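Side-chain contacts in conserved hypothetical protein (Streptococcus pyogenes, PDB 2EWC), which is of unknown function but belongs to the widespread YjgF family and may inhibit translation initiation: residues 28-33 with 50-55; 41-46 with 84-89; 68-71 with 75-78; 99-104 with 111-116. One frame throughout, in Å; residues are numbered along the deposited sequence. Where two conformers were deposited one is given.

Contact 1. Residues 28-33 with 50-55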
loop_
_atom_site.group_PDB
_atom_site.type_symbol
_atom_site.label_atom_id
_atom_site.label_comp_id
_atom_site.label_asym_id
_atom_site.label_seq_id
_atom_site.Cartn_x
_atom_site.Cartn_y
_atom_site.Cartn_z
ATOM N N ASN B 28 8.230 42.645 -5.049
ATOM C CA ASN B 28 9.558 42.395 -4.520
ATOM C C ASN B 28 9.401 41.815 -3.084
ATOM O O ASN B 28 8.300 41.869 -2.508
ATOM C CB ASN B 28 10.328 43.713 -4.521
ATOM C CG ASN B 28 11.804 43.543 -4.259
ATOM O OD1 ASN B 28 12.567 43.200 -5.152
ATOM N ND2 ASN B 28 12.222 43.810 -3.031
ATOM N N TYR B 29 10.456 41.213 -2.524
ATOM C CA TYR B 29 10.363 40.688 -1.151
ATOM C C TYR B 29 9.900 41.818 -0.223
ATOM O O TYR B 29 10.325 42.971 -0.365
ATOM C CB TYR B 29 11.695 40.075 -0.662
ATOM C CG TYR B 29 12.825 41.074 -0.532
ATOM C CD1 TYR B 29 12.987 41.825 0.636
ATOM C CD2 TYR B 29 13.733 41.274 -1.586
ATOM C CE1 TYR B 29 14.035 42.757 0.758
ATOM C CE2 TYR B 29 14.769 42.187 -1.481
ATOM C CZ TYR B 29 14.920 42.927 -0.302
ATOM O OH TYR B 29 15.943 43.848 -0.187
ATOM N N CYS B 30 9.003 41.479 0.694
ATOM C CA CYS B 30 8.451 42.412 1.656
ATOM C C CYS B 30 8.931 42.074 3.050
ATOM O O CYS B 30 8.896 40.930 3.471
ATOM C CB CYS B 30 6.930 42.363 1.648
ATOM S SG CYS B 30 6.188 42.808 0.088
ATOM N N VAL B 31 9.308 43.117 3.770
ATOM C CA VAL B 31 9.976 43.024 5.034
ATOM C C VAL B 31 9.464 44.183 5.894
ATOM O O VAL B 31 9.201 45.258 5.364
ATOM C CB VAL B 31 11.512 43.095 4.767
ATOM C CG1 VAL B 31 12.135 44.419 5.239
ATOM C CG2 VAL B 31 12.185 41.939 5.370
ATOM N N GLY B 32 9.279 43.961 7.197
ATOM C CA GLY B 32 8.785 45.008 8.103
ATOM C C GLY B 32 9.025 44.715 9.578
ATOM O O GLY B 32 9.253 43.555 9.957
ATOM N N ASN B 33 8.947 45.758 10.417
ATOM C CA ASN B 33 9.159 45.644 11.870
ATOM C C ASN B 33 10.435 44.874 12.214
ATOM O O ASN B 33 10.381 43.972 13.042
ATOM C CB ASN B 33 7.964 44.927 12.530
ATOM C CG ASN B 33 6.678 45.743 12.475
ATOM O OD1 ASN B 33 6.720 46.960 12.367
ATOM N ND2 ASN B 33 5.522 45.065 12.551
ATOM N N GLU B 50 0.661 45.126 1.751
ATOM C CA GLU B 50 -0.527 45.968 1.629
ATOM C C GLU B 50 -0.196 47.379 1.136
ATOM O O GLU B 50 -0.943 47.941 0.320
ATOM C CB GLU B 50 -1.286 46.067 2.962
ATOM C CG GLU B 50 -1.963 44.774 3.376
ATOM C CD GLU B 50 -2.886 44.935 4.567
ATOM O OE1 GLU B 50 -2.441 45.470 5.621
ATOM O OE2 GLU B 50 -4.071 44.527 4.443
ATOM N N ARG B 51 0.882 47.958 1.671
ATOM C CA ARG B 51 1.329 49.288 1.262
ATOM C C ARG B 51 1.590 49.295 -0.228
ATOM O O ARG B 51 1.143 50.186 -0.926
ATOM C CB ARG B 51 2.613 49.717 1.989
ATOM C CG ARG B 51 3.087 51.130 1.583
ATOM C CD ARG B 51 4.401 51.574 2.237
ATOM N NE ARG B 51 5.525 50.775 1.771
ATOM C CZ ARG B 51 6.205 50.968 0.640
ATOM N NH1 ARG B 51 5.904 51.967 -0.181
ATOM N NH2 ARG B 51 7.206 50.135 0.329
ATOM N N ARG B 52 2.327 48.301 -0.712
ATOM C CA ARG B 52 2.696 48.286 -2.121
ATOM C C ARG B 52 1.474 48.056 -3.002
ATOM O O ARG B 52 1.311 48.728 -4.003
ATOM C CB ARG B 52 3.796 47.267 -2.389
ATOM C CG ARG B 52 5.198 47.808 -2.096
ATOM C CD ARG B 52 6.168 46.647 -1.879
ATOM N NE ARG B 52 7.557 47.090 -1.755
ATOM C CZ ARG B 52 8.583 46.284 -1.464
ATOM N NH1 ARG B 52 8.388 44.982 -1.240
ATOM N NH2 ARG B 52 9.817 46.790 -1.391
ATOM N N LEU B 53 0.616 47.131 -2.599
ATOM C CA LEU B 53 -0.613 46.853 -3.305
ATOM C C LEU B 53 -1.539 48.081 -3.384
ATOM O O LEU B 53 -2.239 48.273 -4.391
ATOM C CB LEU B 53 -1.337 45.654 -2.666
ATOM C CG LEU B 53 -0.706 44.275 -2.874
ATOM C CD1 LEU B 53 -1.410 43.236 -2.009
ATOM C CD2 LEU B 53 -0.767 43.885 -4.347
ATOM N N ALA B 54 -1.545 48.894 -2.327
ATOM C CA ALA B 54 -2.334 50.115 -2.312
ATOM C C ALA B 54 -1.885 51.150 -3.369
ATOM O O ALA B 54 -2.669 51.997 -3.777
ATOM C CB ALA B 54 -2.358 50.746 -0.899
ATOM N N LEU B 55 -0.640 51.072 -3.826
ATOM C CA LEU B 55 -0.170 51.946 -4.919
ATOM C C LEU B 55 -0.973 51.779 -6.228
ATOM O O LEU B 55 -1.031 52.684 -7.059
ATOM C CB LEU B 55 1.329 51.723 -5.174
ATOM C CG LEU B 55 2.217 52.073 -3.969
ATOM C CD1 LEU B 55 3.617 51.537 -4.111
ATOM C CD2 LEU B 55 2.236 53.580 -3.729
HETATM O O HOH W 1 11.738 45.140 0.407
#
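Arg52 reaches from its helix to the end of strand 24-30 and sets its NH1 among the backbone of Asn28 and Tyr29 and the sulfur of Cys30, a worked case of a long basic side chain bridging the helix and sheet layers of an alpha+beta fold. The tight part is small. NH1 donates to Tyr29 O at 2.9 Å, nearly straight at 165°, and the acceptor lies close to the guanidinium plane, although the donor stands 56° out of the carbonyl plane. Cys30 SG comes to the same edge, 3.4 Å from Arg52 NH1. Asn28 CB adds a looser contact, 4.0 Å from that nitrogen. The aliphatic arm of Arg52 runs straight from CG to NE (chi3 173°), which gives it the length to span the gap between helix and strand.

The other flank is held by water. One water donates to Tyr29 O at 2.7 Å and accepts from Arg52 NH2 at 3.1 Å, closing a ring beside the direct bond. Asn28 ND2 adds only a weak bond to Tyr29 O, so three donors share this carbonyl, while CB of the partly exposed Tyr29 points away from the helix. Arg52 NE is salt-bridged to Asp8, and Asn28 OD1 takes the backbone N of Arg94 of the second subunit. Strand 24-30 lies between strand 15-21, met at Gly17, and strand 112-119, met at Val114, with helix 38-54 packed across this part of the sheet.

Contact 2. Residues 41-46 with 84-89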
loop_
_atom_site.group_PDB
_atom_site.type_symbol
_atom_site.label_atom_id
_atom_site.label_comp_id
_atom_site.label_asym_id
_atom_site.label_seq_id
_atom_site.Cartn_x
_atom_site.Cartn_y
_atom_site.Cartn_z
ATOM N N GLN B 41 7.269 40.512 12.784
ATOM C CA GLN B 41 7.959 40.632 11.484
ATOM C C GLN B 41 7.070 40.128 10.381
ATOM O O GLN B 41 7.133 40.629 9.274
ATOM C CB GLN B 41 9.311 39.912 11.466
ATOM C CG GLN B 41 10.323 40.582 12.344
ATOM C CD GLN B 41 11.727 40.136 12.067
ATOM O OE1 GLN B 41 12.034 39.625 10.991
ATOM N NE2 GLN B 41 12.602 40.331 13.040
ATOM N N ILE B 42 6.250 39.127 10.699
ATOM C CA ILE B 42 5.257 38.624 9.770
ATOM C C ILE B 42 4.195 39.703 9.486
ATOM O O ILE B 42 3.917 39.992 8.315
ATOM C CB ILE B 42 4.614 37.305 10.252
ATOM C CG1 ILE B 42 5.679 36.183 10.287
ATOM C CG2 ILE B 42 3.432 36.918 9.321
ATOM C CD1 ILE B 42 5.264 34.950 11.074
ATOM N N ASN B 43 3.635 40.308 10.540
ATOM C CA ASN B 43 2.742 41.478 10.367
ATOM C C ASN B 43 3.394 42.653 9.638
ATOM O O ASN B 43 2.760 43.288 8.814
ATOM C CB ASN B 43 2.166 41.954 11.700
ATOM C CG ASN B 43 1.056 41.046 12.211
ATOM O OD1 ASN B 43 1.020 40.682 13.395
ATOM N ND2 ASN B 43 0.158 40.658 11.316
ATOM N N GLY B 44 4.649 42.939 9.957
ATOM C CA GLY B 44 5.401 43.966 9.271
ATOM C C GLY B 44 5.568 43.646 7.790
ATOM O O GLY B 44 5.441 44.524 6.950
ATOM N N ALA B 45 5.851 42.392 7.455
ATOM C CA ALA B 45 6.017 42.052 6.055
ATOM C C ALA B 45 4.688 42.260 5.316
ATOM O O ALA B 45 4.674 42.813 4.223
ATOM C CB ALA B 45 6.492 40.650 5.913
ATOM N N PHE B 46 3.577 41.831 5.923
ATOM C CA PHE B 46 2.269 41.934 5.291
ATOM C C PHE B 46 1.786 43.395 5.205
ATOM O O PHE B 46 1.025 43.735 4.291
ATOM C CB PHE B 46 1.223 41.084 6.019
ATOM C CG PHE B 46 1.368 39.587 5.808
ATOM C CD1 PHE B 46 1.801 39.065 4.600
ATOM C CD2 PHE B 46 0.993 38.699 6.815
ATOM C CE1 PHE B 46 1.901 37.679 4.405
ATOM C CE2 PHE B 46 1.088 37.311 6.622
ATOM C CZ PHE B 46 1.544 36.809 5.418
ATOM N N LYS B 84 -4.856 34.033 8.668
ATOM C CA LYS B 84 -6.277 33.848 8.901
ATOM C C LYS B 84 -6.914 35.133 9.427
ATOM O O LYS B 84 -8.016 35.473 9.031
ATOM C CB LYS B 84 -6.544 32.613 9.767
ATOM C CG LYS B 84 -6.189 31.346 8.990
ATOM C CD LYS B 84 -6.668 30.088 9.617
ATOM C CE LYS B 84 -5.586 29.426 10.412
ATOM N NZ LYS B 84 -6.208 28.485 11.397
ATOM N N GLU B 85 -6.171 35.882 10.240
ATOM C CA GLU B 85 -6.635 37.180 10.747
ATOM C C GLU B 85 -6.632 38.310 9.699
ATOM O O GLU B 85 -7.482 39.199 9.738
ATOM C CB GLU B 85 -5.825 37.592 11.980
ATOM C CG GLU B 85 -6.053 36.690 13.221
ATOM C CD GLU B 85 -5.203 37.114 14.430
ATOM O OE1 GLU B 85 -4.537 38.180 14.320
ATOM O OE2 GLU B 85 -5.191 36.394 15.472
ATOM N N ARG B 86 -5.694 38.278 8.761
ATOM C CA ARG B 86 -5.549 39.381 7.800
ATOM C C ARG B 86 -6.131 39.176 6.396
ATOM O O ARG B 86 -6.470 40.162 5.722
ATOM C CB ARG B 86 -4.090 39.824 7.736
ATOM C CG ARG B 86 -3.688 40.445 9.055
ATOM C CD ARG B 86 -2.303 40.950 8.987
ATOM N NE ARG B 86 -2.213 42.121 8.135
ATOM C CZ ARG B 86 -1.206 42.977 8.183
ATOM N NH1 ARG B 86 -0.218 42.788 9.052
ATOM N NH2 ARG B 86 -1.185 44.013 7.367
ATOM N N PHE B 87 -6.257 37.918 5.967
ATOM C CA PHE B 87 -6.792 37.576 4.637
ATOM C C PHE B 87 -8.297 37.236 4.626
ATOM O O PHE B 87 -8.904 37.159 3.556
ATOM C CB PHE B 87 -6.004 36.423 4.013
ATOM C CG PHE B 87 -4.664 36.814 3.475
ATOM C CD1 PHE B 87 -3.589 37.042 4.336
ATOM C CD2 PHE B 87 -4.463 36.925 2.100
ATOM C CE1 PHE B 87 -2.328 37.375 3.844
ATOM C CE2 PHE B 87 -3.206 37.277 1.578
ATOM C CZ PHE B 87 -2.128 37.497 2.450
ATOM N N ASN B 88 -8.883 36.994 5.804
ATOM C CA ASN B 88 -10.350 36.883 5.956
ATOM C C ASN B 88 -11.025 35.879 5.008
ATOM O O ASN B 88 -11.927 36.240 4.242
ATOM C CB ASN B 88 -11.007 38.251 5.751
ATOM C CG ASN B 88 -10.287 39.370 6.487
ATOM O OD1 ASN B 88 -10.345 39.460 7.726
ATOM N ND2 ASN B 88 -9.622 40.249 5.721
ATOM N N GLY B 89 -10.570 34.635 5.028
ATOM C CA GLY B 89 -11.205 33.597 4.232
ATOM C C GLY B 89 -10.873 33.594 2.752
ATOM O O GLY B 89 -11.318 32.690 2.033
#
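Arg86 and Phe87, at the end of helix 76-87, meet Asn43 and Phe46 on helix 38-54; these are the two helices laid on one side of the beta sheet in the YjgF fold, and their junction illustrates how one flank of a helix pair can be polar and the next aromatic.

The hydrogen bonding and charge pairing belong to Arg86. Its NH1 donates weakly to the backbone Asn43 O, at 3.0 Å and bent to 135°, with the acceptor at the edge of the guanidinium and near its plane. NH2 points on to Asp47 and Glu50, one and two turns from the same bonded carbonyl, and forms salt bridges to both; two carboxylates at one nitrogen probably fix how the planar group is turned. A bend at chi3 (71°) brings the head round alongside helix 38-54.

Van der Waals contact comes next. Phe46 CB sits over the centre of the guanidinium, 3.7 Å above its plane, so one face of the charged group is covered by hydrocarbon. At its edge, Asn43 CB lies 3.7 Å from Arg86 NH1.

The aromatic contact lies deeper, where both phenylalanines also touch Met66 on strand 63-70. The edge of Phe87 is directed at the face of Phe46 in a T-shaped pair, the ring centroids 5.6 Å apart and the planes at 79°. The atom that makes this approach is Phe87 CE1, which stands over the middle of the Phe46 ring, 4.2 Å from Phe46 CZ.

Contact 3. Residues 68-71 with 75-78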
loop_
_atom_site.group_PDB
_atom_site.type_symbol
_atom_site.label_atom_id
_atom_site.label_comp_id
_atom_site.label_asym_id
_atom_site.label_seq_id
_atom_site.Cartn_x
_atom_site.Cartn_y
_atom_site.Cartn_z
ATOM N N CYS B 68 6.889 32.479 1.012
ATOM C CA CYS B 68 7.221 32.930 2.374
ATOM C C CYS B 68 8.593 32.430 2.770
ATOM O O CYS B 68 8.861 31.226 2.706
ATOM C CB CYS B 68 6.170 32.449 3.368
ATOM S SG CYS B 68 4.460 32.666 2.751
ATOM N N LEU B 69 9.480 33.347 3.146
ATOM C CA LEU B 69 10.861 32.966 3.460
ATOM C C LEU B 69 11.095 33.067 4.970
ATOM O O LEU B 69 10.923 34.133 5.548
ATOM C CB LEU B 69 11.873 33.858 2.713
ATOM C CG LEU B 69 11.881 33.935 1.171
ATOM C CD1 LEU B 69 13.055 34.799 0.652
ATOM C CD2 LEU B 69 11.944 32.576 0.529
ATOM N N PHE B 70 11.531 31.975 5.592
ATOM C CA PHE B 70 11.700 31.942 7.043
ATOM C C PHE B 70 13.146 31.607 7.371
ATOM O O PHE B 70 13.739 30.710 6.749
ATOM C CB PHE B 70 10.877 30.819 7.679
ATOM C CG PHE B 70 9.376 30.988 7.601
ATOM C CD1 PHE B 70 8.660 31.463 8.711
ATOM C CD2 PHE B 70 8.677 30.584 6.472
ATOM C CE1 PHE B 70 7.288 31.606 8.670
ATOM C CE2 PHE B 70 7.282 30.708 6.419
ATOM C CZ PHE B 70 6.584 31.232 7.515
ATOM N N ARG B 71 13.698 32.259 8.385
ATOM C CA ARG B 71 14.958 31.781 8.948
ATOM C C ARG B 71 14.733 30.410 9.643
ATOM O O ARG B 71 15.626 29.555 9.643
ATOM C CB ARG B 71 15.518 32.812 9.939
ATOM C CG ARG B 71 16.889 32.477 10.503
ATOM C CD ARG B 71 17.383 33.615 11.417
ATOM N NE ARG B 71 17.658 34.865 10.685
ATOM C CZ ARG B 71 18.775 35.138 10.009
ATOM N NH1 ARG B 71 19.773 34.241 9.941
ATOM N NH2 ARG B 71 18.903 36.334 9.418
ATOM N N ASN B 75 8.193 28.138 12.063
ATOM C CA ASN B 75 7.310 29.265 12.364
ATOM C C ASN B 75 6.088 29.383 11.419
ATOM O O ASN B 75 5.293 30.307 11.562
ATOM C CB ASN B 75 8.102 30.570 12.313
ATOM C CG ASN B 75 8.964 30.779 13.535
ATOM O OD1 ASN B 75 8.554 30.513 14.672
ATOM N ND2 ASN B 75 10.170 31.280 13.313
ATOM N N ILE B 76 5.947 28.480 10.457
ATOM C CA ILE B 76 4.742 28.454 9.601
ATOM C C ILE B 76 3.412 28.614 10.380
ATOM O O ILE B 76 2.581 29.395 9.956
ATOM C CB ILE B 76 4.695 27.209 8.681
ATOM C CG1 ILE B 76 5.603 27.399 7.455
ATOM C CG2 ILE B 76 3.269 26.929 8.144
ATOM C CD1 ILE B 76 5.896 26.087 6.777
ATOM N N PRO B 77 3.201 27.876 11.501
ATOM C CA PRO B 77 1.944 28.101 12.255
ATOM C C PRO B 77 1.755 29.540 12.780
ATOM O O PRO B 77 0.617 30.003 12.912
ATOM C CB PRO B 77 2.026 27.118 13.446
ATOM C CG PRO B 77 3.080 26.123 13.100
ATOM C CD PRO B 77 4.027 26.808 12.102
ATOM N N VAL B 78 2.845 30.239 13.094
ATOM C CA VAL B 78 2.742 31.647 13.496
ATOM C C VAL B 78 2.204 32.419 12.299
ATOM O O VAL B 78 1.291 33.211 12.448
ATOM C CB VAL B 78 4.099 32.244 13.956
ATOM C CG1 VAL B 78 3.936 33.728 14.374
ATOM C CG2 VAL B 78 4.717 31.398 15.109
#
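Phe70 brings the outer atoms of its ring up to the peptide that joins Asn75 to Ile76, so that an aromatic at the end of a strand packs where the following helix begins, on Asn75 just before it and Ile76, its first residue. CE1 of Phe70 is 3.7 Å from Asn75 C, and the peptide meets the ring obliquely. On the near side Phe70 CD1 touches Asn75 CB at 3.8 Å. The far rim takes the isoleucine: Phe70 CE2 meets Ile76 CG1 at 3.9 Å, and CZ comes equally close to Ile76 CA, with the two side chains crossing at about a right angle.

Two torsions arrange this. CB of Phe70 already points at the helix, and CG, anti to the carbonyl carbon (chi1 -67°), carries the ring on to it. In Ile76 it is the CG1 branch that lies beside the backbone N (chi1 -79°), next to the ring. No hydrogen bond links the segments, and the amide of Asn75 is inclined 38° to the ring. A glycerol molecule, probably from the crystallisation liquor, lies about 5 Å from the Asn75 side chain, near a boundary where Gly106 of the fourth subunit packs on Asn75.

The contact closes the short strand-to-helix connection of a beta-alpha-beta unit: strand 63-70 leads into helix 76-87, which returns to strand 93-98, parallel to it and its neighbour in the sheet. Ser96 of that strand touches both Phe70 and Ile76, while Phe112 of strand 112-119 meets the Phe70 ring edge-to-face.

Contact 4. Residues 99-104 with 111-116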
loop_
_atom_site.group_PDB
_atom_site.type_symbol
_atom_site.label_atom_id
_atom_site.label_comp_id
_atom_site.label_asym_id
_atom_site.label_seq_id
_atom_site.Cartn_x
_atom_site.Cartn_y
_atom_site.Cartn_z
ATOM N N THR B 99 15.525 29.791 4.605
ATOM C CA THR B 99 16.741 30.305 3.982
ATOM C C THR B 99 17.501 31.203 4.967
ATOM O O THR B 99 16.919 31.810 5.882
ATOM C CB THR B 99 16.422 31.047 2.648
ATOM O OG1 THR B 99 17.633 31.566 2.059
ATOM C CG2 THR B 99 15.430 32.202 2.907
ATOM N N GLU B 100 18.805 31.291 4.780
ATOM C CA GLU B 100 19.573 32.326 5.429
ATOM C C GLU B 100 19.230 33.610 4.703
ATOM O O GLU B 100 18.716 33.570 3.582
ATOM C CB GLU B 100 21.074 32.046 5.315
ATOM C CG GLU B 100 21.497 30.794 6.074
ATOM C CD GLU B 100 21.170 30.893 7.564
ATOM O OE1 GLU B 100 21.377 31.975 8.160
ATOM O OE2 GLU B 100 20.685 29.893 8.130
ATOM N N PHE B 101 19.523 34.728 5.348
ATOM C CA PHE B 101 19.347 36.046 4.780
ATOM C C PHE B 101 20.693 36.757 4.819
ATOM O O PHE B 101 21.523 36.464 5.690
ATOM C CB PHE B 101 18.332 36.846 5.611
ATOM C CG PHE B 101 16.920 36.282 5.571
ATOM C CD1 PHE B 101 16.198 36.265 4.399
ATOM C CD2 PHE B 101 16.336 35.751 6.711
ATOM C CE1 PHE B 101 14.907 35.741 4.350
ATOM C CE2 PHE B 101 15.034 35.258 6.683
ATOM C CZ PHE B 101 14.323 35.243 5.500
ATOM N N ALA B 102 20.902 37.704 3.902
ATOM C CA ALA B 102 22.093 38.573 3.940
ATOM C C ALA B 102 21.949 39.655 5.021
ATOM O O ALA B 102 22.246 40.820 4.790
ATOM C CB ALA B 102 22.364 39.205 2.554
ATOM N N HIS B 103 21.471 39.251 6.200
ATOM C CA HIS B 103 21.335 40.124 7.365
ATOM C C HIS B 103 21.421 39.223 8.589
ATOM O O HIS B 103 20.997 38.067 8.543
ATOM C CB HIS B 103 20.010 40.914 7.334
ATOM C CG HIS B 103 19.712 41.668 8.602
ATOM N ND1 HIS B 103 19.980 43.012 8.757
ATOM C CD2 HIS B 103 19.152 41.263 9.768
ATOM C CE1 HIS B 103 19.602 43.396 9.966
ATOM N NE2 HIS B 103 19.104 42.351 10.601
ATOM N N HIS B 104 21.994 39.741 9.673
ATOM C CA HIS B 104 22.227 38.938 10.893
ATOM C C HIS B 104 20.920 38.318 11.426
ATOM O O HIS B 104 19.837 38.886 11.229
ATOM C CB HIS B 104 23.000 39.741 11.983
ATOM C CG HIS B 104 22.202 40.815 12.670
ATOM N ND1 HIS B 104 22.276 42.146 12.311
ATOM C CD2 HIS B 104 21.360 40.763 13.734
ATOM C CE1 HIS B 104 21.493 42.861 13.104
ATOM N NE2 HIS B 104 20.922 42.047 13.973
ATOM N N LEU B 111 14.011 37.753 10.490
ATOM C CA LEU B 111 13.447 36.406 10.597
ATOM C C LEU B 111 12.547 35.970 9.450
ATOM O O LEU B 111 12.262 34.780 9.306
ATOM C CB LEU B 111 12.669 36.251 11.927
ATOM C CG LEU B 111 13.412 36.667 13.211
ATOM C CD1 LEU B 111 12.475 36.802 14.437
ATOM C CD2 LEU B 111 14.640 35.736 13.524
ATOM N N PHE B 112 12.074 36.921 8.646
ATOM C CA PHE B 112 10.974 36.636 7.733
ATOM C C PHE B 112 10.887 37.642 6.586
ATOM O O PHE B 112 11.101 38.842 6.787
ATOM C CB PHE B 112 9.663 36.622 8.527
ATOM C CG PHE B 112 8.451 36.326 7.696
ATOM C CD1 PHE B 112 8.118 35.009 7.367
ATOM C CD2 PHE B 112 7.657 37.362 7.222
ATOM C CE1 PHE B 112 6.990 34.725 6.581
ATOM C CE2 PHE B 112 6.533 37.098 6.429
ATOM C CZ PHE B 112 6.193 35.762 6.123
ATOM N N GLN B 113 10.599 37.139 5.389
ATOM C CA GLN B 113 10.311 37.974 4.223
ATOM C C GLN B 113 9.176 37.307 3.488
ATOM O O GLN B 113 8.972 36.103 3.641
ATOM C CB GLN B 113 11.499 38.075 3.276
ATOM C CG GLN B 113 12.729 38.779 3.835
ATOM C CD GLN B 113 13.824 38.932 2.779
ATOM O OE1 GLN B 113 13.799 38.264 1.748
ATOM N NE2 GLN B 113 14.806 39.802 3.047
ATOM N N VAL B 114 8.426 38.085 2.707
ATOM C CA VAL B 114 7.406 37.509 1.852
ATOM C C VAL B 114 7.410 38.211 0.489
ATOM O O VAL B 114 7.769 39.369 0.389
ATOM C CB VAL B 114 6.015 37.504 2.545
ATOM C CG1 VAL B 114 5.445 38.950 2.757
ATOM C CG2 VAL B 114 5.056 36.613 1.797
ATOM N N ASP B 115 7.087 37.479 -0.570
ATOM C CA ASP B 115 6.842 38.105 -1.853
ATOM C C ASP B 115 5.564 37.519 -2.433
ATOM O O ASP B 115 4.905 36.703 -1.787
ATOM C CB ASP B 115 8.064 37.967 -2.778
ATOM C CG ASP B 115 8.133 36.624 -3.503
ATOM O OD1 ASP B 115 8.862 36.541 -4.528
ATOM O OD2 ASP B 115 7.466 35.649 -3.081
ATOM N N GLY B 116 5.185 37.925 -3.637
ATOM C CA GLY B 116 3.985 37.365 -4.243
ATOM C C GLY B 116 3.634 37.932 -5.594
ATOM O O GLY B 116 4.315 38.834 -6.109
#
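Thr99 OG1 is gripped twice in the loop that carries Phe101 to Gln113: it donates to Glu100 O at 2.7 Å, in the carbonyl plane and on a lone pair, and it accepts from the backbone N of Gln98 of the second subunit. The loop follows strand 93-98, one of the two outermost strands of the YjgF-fold sheet within the chain, and folds back so that its aromatic side chain packs on the start of strand 112-119. What it illustrates is a loop pinned by polar bonds at its base and by one buried ring farther along.

The ring of Phe101 spans three successive residues. Toward one end Phe101 CE2 meets Leu111 C at 3.8 Å and Phe112 N at 3.9 Å. Gln113 runs past the ring in the opposite direction, its chain extended beyond CG (chi2 -175°), with the amide inclined 41° to the aromatic plane. Leu69 and Arg71 also touch this ring. From within its own loop, Thr99 O lies over one face, 4.0 Å above the plane and toward the rim. Across the contact the closest approach is that of Phe101 CE1 to the amide carbon Gln113 CD, at 3.7 Å.

From the N terminus, contact 1 closes a loop that contains most of helix 38-54, bringing the helix back to strand 24-30. Contact 2 starts within that loop and ends well beyond it, so the two cross, sharing the helix. Contact 3 closes a very short loop lying between the two segments of contact 2, and Ile42 packs on Val78 to join them. Contact 4 follows last, in series with all three, and ties the loop after strand 93-98 to strand 112-119. This central strand connects them: its Val114 pairs with Cys30 of contact 1 and its Gln113 with Leu69 of contact 3, while Gln41 of contact 2 reaches Leu111, just before it. Sheet and both helices are thus joined.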